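Local atomic coordinates of 2-C-methyl-D-erythritol 2,4-cyclodiphosphate synthase (Thermus thermophilus, PDB entry 1IV2), a protein that catalyses the conversion of CDP-methylerythritol 2-phosphate to methylerythritol 2,4-cyclodiphosphate with release of CMP, a metal-dependent step of isoprenoid biosynthesis. Residues Y5-H10 with Q143-V148; A94-T99 with I127-K132. The protein carries 3 engineered substitutions. All coordinates share one frame; numbering follows the deposited sequence.

Contact 1 of 2, residues Y5-H10 with Q143-V148; sequences YGEDSH and QARAVV. With MG (magnesium ion), chain G; CDP (cytidine-5'-diphosphate), chain I.
R145 runs beside the Y5 ring and crosses E7. Its CB lies near the Y5 hydroxyl. CG packs against E7 CG at 3.8 Å. CD meets Y5 OH at 3.4 Å and, at roughly right angles to it, the E7 carboxylate. NE gives a weak hydrogen bond to E7 OE1 (3.1 Å) as part of a salt bridge. OE1 sits at the edge of the guanidinium, yet the carboxylate plane is turned 67° from it. The tip, NH1, forms a salt bridge with E7 of the third subunit, while E7 OE1 here receives R145 of the second, so acids and guanidinium groups alternate around the trimer axis. A leucine in place of R145 would probably leave its own E7 and E7 of the third subunit each short of a guanidinium partner and weaken the joint at the trimer centre.

Beneath this, 5-10 and 143-148 are antiparallel neighbours in the mixed sheet of the IspF fold. G6 with A146 and D8 with A144 are hydrogen-bonded pairs, the shortest bond running from A146 N to G6 O at 2.7 Å. Y5, E7, S9, Q143, R145 and V147 point to the trimer side; D8, A144 and A146 point to the other, where helix 39-51 covers the two alanines. Y5 has CG anti to its own N (chi1 177°), which lays the ring beside R145, planes 16° apart, with V147 CG2 at the ring edge, 3.6 Å from CD1.

On the helix side D8 grips the magnesium through both carboxylate oxygens, OD2 at 2.1 Å, and K132 of the second subunit hydrogen-bonds D8 OD1. H10 NE2 binds the metal at 2.2 Å, H42 completes the protein ligands, and O1B of the CDP is bound to it at 1.9 Å.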
ATOM      1  N   TYR A   5       2.432   7.728  -3.524  1.00 12.82           N
ATOM      2  CA  TYR A   5       2.201   6.716  -2.493  1.00 10.50           C
ATOM      3  C   TYR A   5       3.261   6.850  -1.414  1.00 10.90           C
ATOM      4  O   TYR A   5       4.445   6.976  -1.758  1.00  9.96           O
ATOM      5  CB  TYR A   5       2.235   5.342  -3.173  1.00  7.82           C
ATOM      6  CG  TYR A   5       2.070   4.203  -2.206  1.00  9.59           C
ATOM      7  CD1 TYR A   5       0.816   4.010  -1.601  1.00 13.60           C
ATOM      8  CD2 TYR A   5       3.117   3.342  -1.905  1.00 11.14           C
ATOM      9  CE1 TYR A   5       0.661   2.952  -0.711  1.00 15.48           C
ATOM     10  CE2 TYR A   5       2.978   2.289  -1.017  1.00 10.50           C
ATOM     11  CZ  TYR A   5       1.740   2.124  -0.435  1.00 14.63           C
ATOM     12  OH  TYR A   5       1.524   1.099   0.458  1.00 20.00           O
ATOM     13  N   GLY A   6       2.878   6.832  -0.146  1.00 10.17           N
ATOM     14  CA  GLY A   6       3.851   6.978   0.940  1.00  7.43           C
ATOM     15  C   GLY A   6       3.475   6.092   2.126  1.00 15.19           C
ATOM     16  O   GLY A   6       2.298   5.765   2.298  1.00 11.69           O
ATOM     17  N   GLU A   7       4.494   5.738   2.908  1.00  8.40           N
ATOM     18  CA  GLU A   7       4.333   4.913   4.091  1.00  9.38           C
ATOM     19  C   GLU A   7       5.104   5.510   5.275  1.00 13.88           C
ATOM     20  O   GLU A   7       5.994   6.309   5.068  1.00 13.35           O
ATOM     21  CB  GLU A   7       4.903   3.502   3.916  1.00 11.38           C
ATOM     22  CG  GLU A   7       4.295   2.719   2.763  1.00 13.37           C
ATOM     23  CD  GLU A   7       4.734   1.262   2.834  1.00 13.29           C
ATOM     24  OE1 GLU A   7       4.886   0.737   3.946  1.00 20.85           O
ATOM     25  OE2 GLU A   7       4.879   0.706   1.730  1.00 16.60           O
ATOM     26  N   ASP A   8       4.784   5.085   6.478  1.00 10.60           N
ATOM     27  CA  ASP A   8       5.543   5.445   7.666  1.00  9.26           C
ATOM     28  C   ASP A   8       5.146   4.487   8.781  1.00 13.45           C
ATOM     29  O   ASP A   8       4.032   3.973   8.797  1.00 14.40           O
ATOM     30  CB  ASP A   8       5.271   6.879   8.138  1.00 14.45           C
ATOM     31  CG  ASP A   8       6.352   7.394   9.085  1.00 13.54           C
ATOM     32  OD1 ASP A   8       7.519   6.991   8.941  1.00 19.70           O
ATOM     33  OD2 ASP A   8       5.998   7.972  10.138  1.00 23.33           O
ATOM     34  N   SER A   9       6.087   4.305   9.691  1.00 12.26           N
ATOM     35  CA  SER A   9       5.736   3.547  10.877  1.00 15.12           C
ATOM     36  C   SER A   9       6.574   4.055  12.052  1.00 12.01           C
ATOM     37  O   SER A   9       7.661   4.581  11.819  1.00 14.79           O
ATOM     38  CB  SER A   9       5.942   2.046  10.659  1.00 15.36           C
ATOM     39  OG  SER A   9       7.326   1.757  10.773  1.00 18.12           O
ATOM     40  N   HIS A  10       6.019   3.880  13.258  1.00 10.81           N
ATOM     41  CA  HIS A  10       6.790   4.225  14.453  1.00 14.43           C
ATOM     42  C   HIS A  10       6.520   3.154  15.500  1.00 22.60           C
ATOM     43  O   HIS A  10       5.401   2.643  15.576  1.00 18.01           O
ATOM     44  CB  HIS A  10       6.458   5.634  14.976  1.00 12.92           C
ATOM     45  CG  HIS A  10       7.126   6.658  14.094  1.00 22.20           C
ATOM     46  ND1 HIS A  10       8.478   6.920  14.179  1.00 20.96           N
ATOM     47  CD2 HIS A  10       6.660   7.448  13.089  1.00 20.14           C
ATOM     48  CE1 HIS A  10       8.802   7.835  13.282  1.00 25.28           C
ATOM     49  NE2 HIS A  10       7.720   8.177  12.607  1.00 23.03           N
ATOM     50  N   GLN A 143       1.235   2.102  12.029  1.00  8.72           N
ATOM     51  CA  GLN A 143       1.651   2.104  10.628  1.00  9.15           C
ATOM     52  C   GLN A 143       0.709   2.992   9.822  1.00 12.53           C
ATOM     53  O   GLN A 143      -0.468   3.051  10.186  1.00 11.97           O
ATOM     54  CB  GLN A 143       1.693   0.699  10.035  1.00 11.42           C
ATOM     55  CG  GLN A 143       2.578  -0.235  10.869  1.00 12.25           C
ATOM     56  CD  GLN A 143       2.396  -1.676  10.423  1.00 16.31           C
ATOM     57  OE1 GLN A 143       1.631  -2.430  11.038  1.00 19.98           O
ATOM     58  NE2 GLN A 143       3.118  -2.004   9.377  1.00 13.78           N
ATOM     59  N   ALA A 144       1.232   3.654   8.789  1.00  9.85           N
ATOM     60  CA  ALA A 144       0.388   4.469   7.925  1.00  9.50           C
ATOM     61  C   ALA A 144       0.794   4.262   6.476  1.00 15.14           C
ATOM     62  O   ALA A 144       1.993   4.180   6.165  1.00 12.84           O
ATOM     63  CB  ALA A 144       0.494   5.981   8.202  1.00 12.82           C
ATOM     64  N   ARG A 145      -0.212   4.168   5.601  1.00 10.48           N
ATOM     65  CA  ARG A 145       0.073   4.027   4.169  1.00  9.65           C
ATOM     66  C   ARG A 145      -0.903   4.942   3.454  1.00  8.55           C
ATOM     67  O   ARG A 145      -2.095   4.953   3.795  1.00 12.30           O
ATOM     68  CB  ARG A 145      -0.011   2.562   3.737  1.00  8.02           C
ATOM     69  CG  ARG A 145       1.012   1.678   4.462  1.00  7.52           C
ATOM     70  CD  ARG A 145       1.158   0.329   3.781  1.00 12.35           C
ATOM     71  NE  ARG A 145       2.130  -0.460   4.550  1.00 17.96           N
ATOM     72  CZ  ARG A 145       1.830  -1.178   5.620  1.00 16.58           C
ATOM     73  NH1 ARG A 145       0.597  -1.263   6.101  1.00 13.72           N
ATOM     74  NH2 ARG A 145       2.824  -1.836   6.215  1.00 19.54           N
ATOM     75  N   ALA A 146      -0.425   5.745   2.514  1.00  9.67           N
ATOM     76  CA  ALA A 146      -1.274   6.778   1.956  1.00 10.46           C
ATOM     77  C   ALA A 146      -1.103   6.885   0.452  1.00 12.98           C
ATOM     78  O   ALA A 146       0.021   6.707  -0.014  1.00 12.41           O
ATOM     79  CB  ALA A 146      -0.901   8.152   2.546  1.00  8.32           C
ATOM     80  N   VAL A 147      -2.193   7.207  -0.228  1.00 10.93           N
ATOM     81  CA  VAL A 147      -2.153   7.553  -1.656  1.00 11.37           C
ATOM     82  C   VAL A 147      -2.686   8.976  -1.815  1.00 11.96           C
ATOM     83  O   VAL A 147      -3.649   9.326  -1.128  1.00 12.10           O
ATOM     84  CB  VAL A 147      -3.005   6.599  -2.505  1.00 20.53           C
ATOM     85  CG1 VAL A 147      -2.898   6.962  -3.981  1.00 18.00           C
ATOM     86  CG2 VAL A 147      -2.586   5.155  -2.231  1.00 13.20           C
ATOM     87  N   VAL A 148      -2.068   9.766  -2.670  1.00  7.77           N
ATOM     88  CA  VAL A 148      -2.607  11.072  -2.986  1.00  8.33           C
ATOM     89  C   VAL A 148      -2.798  11.130  -4.508  1.00 10.27           C
ATOM     90  O   VAL A 148      -2.085  10.446  -5.252  1.00 12.36           O
ATOM     91  CB  VAL A 148      -1.744  12.269  -2.519  1.00 10.87           C
ATOM     92  CG1 VAL A 148      -1.755  12.350  -0.995  1.00 12.08           C
ATOM     93  CG2 VAL A 148      -0.318  12.207  -3.055  1.00 10.14           C
TER
HETATM   94 MG    MG G1561       7.895   8.673  10.507  1.00 10.70          MG
HETATM   95  O3B CDP I1601      11.488   8.157  11.590  1.00 28.85           O
HETATM   96  PB  CDP I1601      11.280   8.520  10.144  1.00 28.29           P
HETATM   97  O1B CDP I1601       9.789   8.542  10.045  1.00 29.26           O
HETATM   98  O2B CDP I1601      11.934   9.903   9.958  1.00 23.90           O
HETATM   99  O3A CDP I1601      11.853   7.632   9.060  1.00 22.21           O
HETATM  100  PA  CDP I1601      12.902   6.432   9.224  1.00 19.22           P
HETATM  101  O1A CDP I1601      12.328   5.035   8.761  1.00 15.12           O
HETATM  102  O2A CDP I1601      13.801   6.433  10.344  1.00 21.01           O
HETATM  103  O5' CDP I1601      13.783   6.941   7.950  1.00 18.50           O
HETATM  104  C5' CDP I1601      14.369   8.211   7.980  1.00 14.28           C
HETATM  105  C4' CDP I1601      14.981   8.376   6.663  1.00 17.25           C
HETATM  106  O4' CDP I1601      16.037   7.528   6.168  1.00 15.85           O
HETATM  107  C3' CDP I1601      13.990   8.506   5.470  1.00 16.23           C
HETATM  108  O3' CDP I1601      12.968   9.527   5.507  1.00 18.43           O
HETATM  109  C2' CDP I1601      14.761   8.057   4.258  1.00 11.29           C
HETATM  110  O2' CDP I1601      15.345   9.293   3.937  1.00 13.61           O
HETATM  111  C1' CDP I1601      16.114   7.687   4.760  1.00 17.43           C
HETATM  112  N1  CDP I1601      16.336   6.160   4.591  1.00 11.28           N
HETATM  113  C2  CDP I1601      17.384   5.686   3.725  1.00 13.99           C
HETATM  114  O2  CDP I1601      18.095   6.500   3.087  1.00 14.70           O
HETATM  115  N3  CDP I1601      17.620   4.369   3.549  1.00 15.98           N
HETATM  116  C4  CDP I1601      16.854   3.381   4.251  1.00 14.71           C
HETATM  117  N4  CDP I1601      17.101   2.057   4.101  1.00 16.34           N
HETATM  118  C5  CDP I1601      15.803   3.774   5.148  1.00 14.60           C
HETATM  119  C6  CDP I1601      15.590   5.135   5.281  1.00 12.21           C

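Contact 2 of 2, residues A94-T99 with I127-K132; sequences ASLVLT and IGLTFK. With CDP (cytidine-5'-diphosphate), chain M.
L96 holds its CG between the backbone N and the carbonyl carbon (chi1 71°), a turn that carries CD2 over to G128 O, while L129, with CG anti to the backbone N (chi1 179°), sends CD1 back to L96 CG at 3.9 Å. The two strands are the parallel pair of a beta-alpha-beta crossover, joined through helix 109-120, which lies on the same face as A94, L96, L98, I127, L129 and F131. L129 CD1 also meets L98 CG, and L98 CD1 comes to the edge of the F131 ring.

Five backbone bonds zip the strands together, from G128 N to A94 O through to K132 N to L98 O. G128 has no side chain on the S95 face; a CB there would lie tight against S95 OG, which is hydrogen-bonded to S50 of the third subunit. Farther along that face V97 CG2 sits 3.4 Å from T130 OG1, and a water lies within hydrogen-bonding distance of L96 O (2.7 Å) and T130 OG1 (3.0 Å).

K132 packs its CG on V97 CG1, then bends at chi2 and chi3 toward the nucleotide. NZ hydrogen-bonds D8 OD1 of the third subunit and donates to O3A of the CDP at 3.1 Å.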
ATOM      1  N   ALA A  94      -6.836  12.584  -0.739  1.00  7.71           N
ATOM      2  CA  ALA A  94      -5.907  11.813   0.090  1.00 12.31           C
ATOM      3  C   ALA A  94      -6.650  10.611   0.689  1.00 12.66           C
ATOM      4  O   ALA A  94      -7.673  10.845   1.320  1.00 13.66           O
ATOM      5  CB  ALA A  94      -5.312  12.616   1.239  1.00 12.28           C
ATOM      6  N   SER A  95      -6.146   9.403   0.507  1.00 10.28           N
ATOM      7  CA  SER A  95      -6.791   8.237   1.116  1.00  8.82           C
ATOM      8  C   SER A  95      -5.717   7.464   1.853  1.00 11.05           C
ATOM      9  O   SER A  95      -4.689   7.096   1.276  1.00 13.45           O
ATOM     10  CB  SER A  95      -7.488   7.410   0.024  1.00 12.16           C
ATOM     11  OG  SER A  95      -8.019   6.184   0.524  1.00 12.65           O
ATOM     12  N   LEU A  96      -5.952   7.238   3.148  1.00 10.91           N
ATOM     13  CA  LEU A  96      -4.880   6.570   3.865  1.00 14.61           C
ATOM     14  C   LEU A  96      -5.455   5.636   4.920  1.00 15.48           C
ATOM     15  O   LEU A  96      -6.613   5.773   5.298  1.00 11.96           O
ATOM     16  CB  LEU A  96      -3.942   7.609   4.480  1.00 13.72           C
ATOM     17  CG  LEU A  96      -4.560   8.365   5.653  1.00 10.69           C
ATOM     18  CD1 LEU A  96      -3.432   8.924   6.518  1.00 19.37           C
ATOM     19  CD2 LEU A  96      -5.500   9.439   5.146  1.00 14.31           C
ATOM     20  N   VAL A  97      -4.622   4.718   5.381  1.00  8.77           N
ATOM     21  CA  VAL A  97      -5.021   3.697   6.352  1.00  6.36           C
ATOM     22  C   VAL A  97      -4.096   3.780   7.552  1.00 10.98           C
ATOM     23  O   VAL A  97      -2.873   3.760   7.329  1.00 11.62           O
ATOM     24  CB  VAL A  97      -4.901   2.306   5.704  1.00 10.90           C
ATOM     25  CG1 VAL A  97      -5.260   1.238   6.718  1.00 11.45           C
ATOM     26  CG2 VAL A  97      -5.800   2.169   4.469  1.00  8.22           C
ATOM     27  N   LEU A  98      -4.584   3.872   8.769  1.00  7.73           N
ATOM     28  CA  LEU A  98      -3.724   3.785   9.940  1.00 10.02           C
ATOM     29  C   LEU A  98      -3.968   2.437  10.629  1.00 12.47           C
ATOM     30  O   LEU A  98      -5.149   2.145  10.869  1.00 13.78           O
ATOM     31  CB  LEU A  98      -4.001   4.827  11.016  1.00 12.56           C
ATOM     32  CG  LEU A  98      -4.078   6.265  10.512  1.00 15.25           C
ATOM     33  CD1 LEU A  98      -4.470   7.184  11.656  1.00 11.83           C
ATOM     34  CD2 LEU A  98      -2.745   6.643   9.897  1.00 17.72           C
ATOM     35  N   THR A  99      -2.865   1.764  10.892  1.00 10.65           N
ATOM     36  CA  THR A  99      -2.871   0.450  11.516  1.00  9.76           C
ATOM     37  C   THR A  99      -2.222   0.532  12.891  1.00 12.79           C
ATOM     38  O   THR A  99      -1.038   0.848  13.047  1.00 12.95           O
ATOM     39  CB  THR A  99      -2.143  -0.596  10.637  1.00 15.46           C
ATOM     40  OG1 THR A  99      -2.736  -0.631   9.343  1.00 11.48           O
ATOM     41  CG2 THR A  99      -2.289  -1.997  11.231  1.00 12.45           C
ATOM     42  N   ILE A 127     -11.272  13.336   1.843  1.00 11.58           N
ATOM     43  CA  ILE A 127     -10.376  12.762   2.845  1.00 12.80           C
ATOM     44  C   ILE A 127     -10.812  11.336   3.168  1.00  8.97           C
ATOM     45  O   ILE A 127     -11.870  11.135   3.777  1.00 13.17           O
ATOM     46  CB  ILE A 127     -10.334  13.580   4.145  1.00 10.36           C
ATOM     47  CG1 ILE A 127      -9.901  15.034   3.895  1.00 13.11           C
ATOM     48  CG2 ILE A 127      -9.451  12.875   5.177  1.00  8.68           C
ATOM     49  CD1 ILE A 127      -8.466  15.118   3.413  1.00 14.42           C
ATOM     50  N   GLY A 128     -10.015  10.357   2.754  1.00 11.04           N
ATOM     51  CA  GLY A 128     -10.445   8.971   2.994  1.00 13.15           C
ATOM     52  C   GLY A 128      -9.547   8.402   4.083  1.00 12.59           C
ATOM     53  O   GLY A 128      -8.398   8.044   3.815  1.00 15.45           O
ATOM     54  N   LEU A 129     -10.103   8.331   5.282  1.00 11.58           N
ATOM     55  CA  LEU A 129      -9.340   7.844   6.430  1.00  9.51           C
ATOM     56  C   LEU A 129      -9.961   6.566   6.974  1.00 12.59           C
ATOM     57  O   LEU A 129     -11.133   6.630   7.330  1.00 12.48           O
ATOM     58  CB  LEU A 129      -9.326   8.917   7.525  1.00 12.43           C
ATOM     59  CG  LEU A 129      -8.583   8.533   8.811  1.00 12.70           C
ATOM     60  CD1 LEU A 129      -7.137   8.165   8.566  1.00  8.95           C
ATOM     61  CD2 LEU A 129      -8.693   9.716   9.775  1.00 12.85           C
ATOM     62  N   THR A 130      -9.199   5.471   7.021  1.00 13.26           N
ATOM     63  CA  THR A 130      -9.708   4.257   7.633  1.00  8.95           C
ATOM     64  C   THR A 130      -8.720   3.730   8.673  1.00 16.56           C
ATOM     65  O   THR A 130      -7.539   4.066   8.590  1.00 10.61           O
ATOM     66  CB  THR A 130      -9.991   3.146   6.604  1.00 18.57           C
ATOM     67  OG1 THR A 130      -8.795   2.758   5.931  1.00 11.23           O
ATOM     68  CG2 THR A 130     -10.965   3.647   5.539  1.00 18.23           C
ATOM     69  N   PHE A 131      -9.254   2.931   9.612  1.00 10.02           N
ATOM     70  CA  PHE A 131      -8.443   2.434  10.718  1.00 17.62           C
ATOM     71  C   PHE A 131      -8.421   0.897  10.764  1.00 12.32           C
ATOM     72  O   PHE A 131      -9.487   0.319  10.590  1.00 10.24           O
ATOM     73  CB  PHE A 131      -8.974   2.923  12.071  1.00  9.46           C
ATOM     74  CG  PHE A 131      -9.294   4.398  12.164  1.00 12.13           C
ATOM     75  CD1 PHE A 131      -8.367   5.350  11.763  1.00  9.69           C
ATOM     76  CD2 PHE A 131     -10.527   4.802  12.647  1.00 16.12           C
ATOM     77  CE1 PHE A 131      -8.653   6.704  11.866  1.00 12.72           C
ATOM     78  CE2 PHE A 131     -10.821   6.152  12.761  1.00 17.88           C
ATOM     79  CZ  PHE A 131      -9.890   7.108  12.350  1.00 17.69           C
ATOM     80  N   LYS A 132      -7.274   0.294  11.028  1.00 11.09           N
ATOM     81  CA  LYS A 132      -7.233  -1.164  11.193  1.00 14.82           C
ATOM     82  C   LYS A 132      -6.485  -1.486  12.485  1.00 12.08           C
ATOM     83  O   LYS A 132      -5.611  -0.687  12.841  1.00 11.80           O
ATOM     84  CB  LYS A 132      -6.475  -1.906  10.098  1.00 11.40           C
ATOM     85  CG  LYS A 132      -6.902  -1.712   8.667  1.00 16.79           C
ATOM     86  CD  LYS A 132      -8.399  -1.974   8.499  1.00 17.58           C
ATOM     87  CE  LYS A 132      -8.757  -3.311   9.155  1.00 21.00           C
ATOM     88  NZ  LYS A 132     -10.164  -3.679   8.856  1.00 24.15           N
TER
HETATM   89  O3B CDP M1602     -11.410  -7.663  11.812  1.00 20.36           O
HETATM   90  PB  CDP M1602     -11.711  -6.374  11.138  1.00 25.36           P
HETATM   91  O1B CDP M1602     -11.392  -6.710   9.708  1.00 28.03           O
HETATM   92  O2B CDP M1602     -13.220  -6.106  11.307  1.00 23.88           O
HETATM   93  O3A CDP M1602     -11.069  -5.047  11.500  1.00 20.74           O
HETATM   94  PA  CDP M1602     -10.167  -4.726  12.763  1.00 18.34           P
HETATM   95  O1A CDP M1602      -8.639  -4.481  12.478  1.00 18.18           O
HETATM   96  O2A CDP M1602     -10.444  -5.569  13.896  1.00 20.01           O
HETATM   97  O5' CDP M1602     -10.788  -3.269  13.063  1.00 14.19           O
HETATM   98  C5' CDP M1602     -12.151  -3.157  13.360  1.00 11.88           C
HETATM   99  C4' CDP M1602     -12.467  -1.743  13.353  1.00 12.41           C
HETATM  100  O4' CDP M1602     -11.954  -0.913  14.416  1.00 18.37           O
HETATM  101  C3' CDP M1602     -12.147  -0.952  12.054  1.00 10.61           C
HETATM  102  O3' CDP M1602     -12.889  -1.205  10.835  1.00 16.67           O
HETATM  103  C2' CDP M1602     -11.952   0.469  12.545  1.00 16.69           C
HETATM  104  O2' CDP M1602     -13.320   0.792  12.601  1.00 13.55           O
HETATM  105  C1' CDP M1602     -12.018   0.435  14.029  1.00 15.17           C
HETATM  106  N1  CDP M1602     -10.593   0.701  14.600  1.00 14.33           N
HETATM  107  C2  CDP M1602     -10.422   1.828  15.491  1.00 13.15           C
HETATM  108  O2  CDP M1602     -11.386   2.563  15.777  1.00 16.80           O
HETATM  109  N3  CDP M1602      -9.221   2.126  16.030  1.00 13.96           N
HETATM  110  C4  CDP M1602      -8.060   1.334  15.761  1.00 13.00           C
HETATM  111  N4  CDP M1602      -6.896   1.668  16.336  1.00 11.91           N
HETATM  112  C5  CDP M1602      -8.137   0.189  14.890  1.00 10.85           C
HETATM  113  C6  CDP M1602      -9.398  -0.062  14.361  1.00 11.04           C
HETATM  114  O   HOH W   1      -8.351   4.581   3.645  1.00 10.97           O

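How the contacts relate
Strand 141-150 lies next to strand 91-99, so contact 1 and contact 2 run side by side in one sheet, their centres about 9 Å apart. Q143 N to T99 O (2.8 Å) and V147 N to S95 O (2.9 Å) are probable hydrogen bonds between them, and A146 CB packs on L96 CB at 3.6 Å. Along the chain, contact 2 is nested within the loop that contact 1 closes. Each contact borders a different CDP site, and each site is shared between subunits: one D8–K132 link, seen from its two sides, ties contact 1 to contact 2 of a neighbour, and the K132 side chain comes within about 4 Å of a bound magnesium.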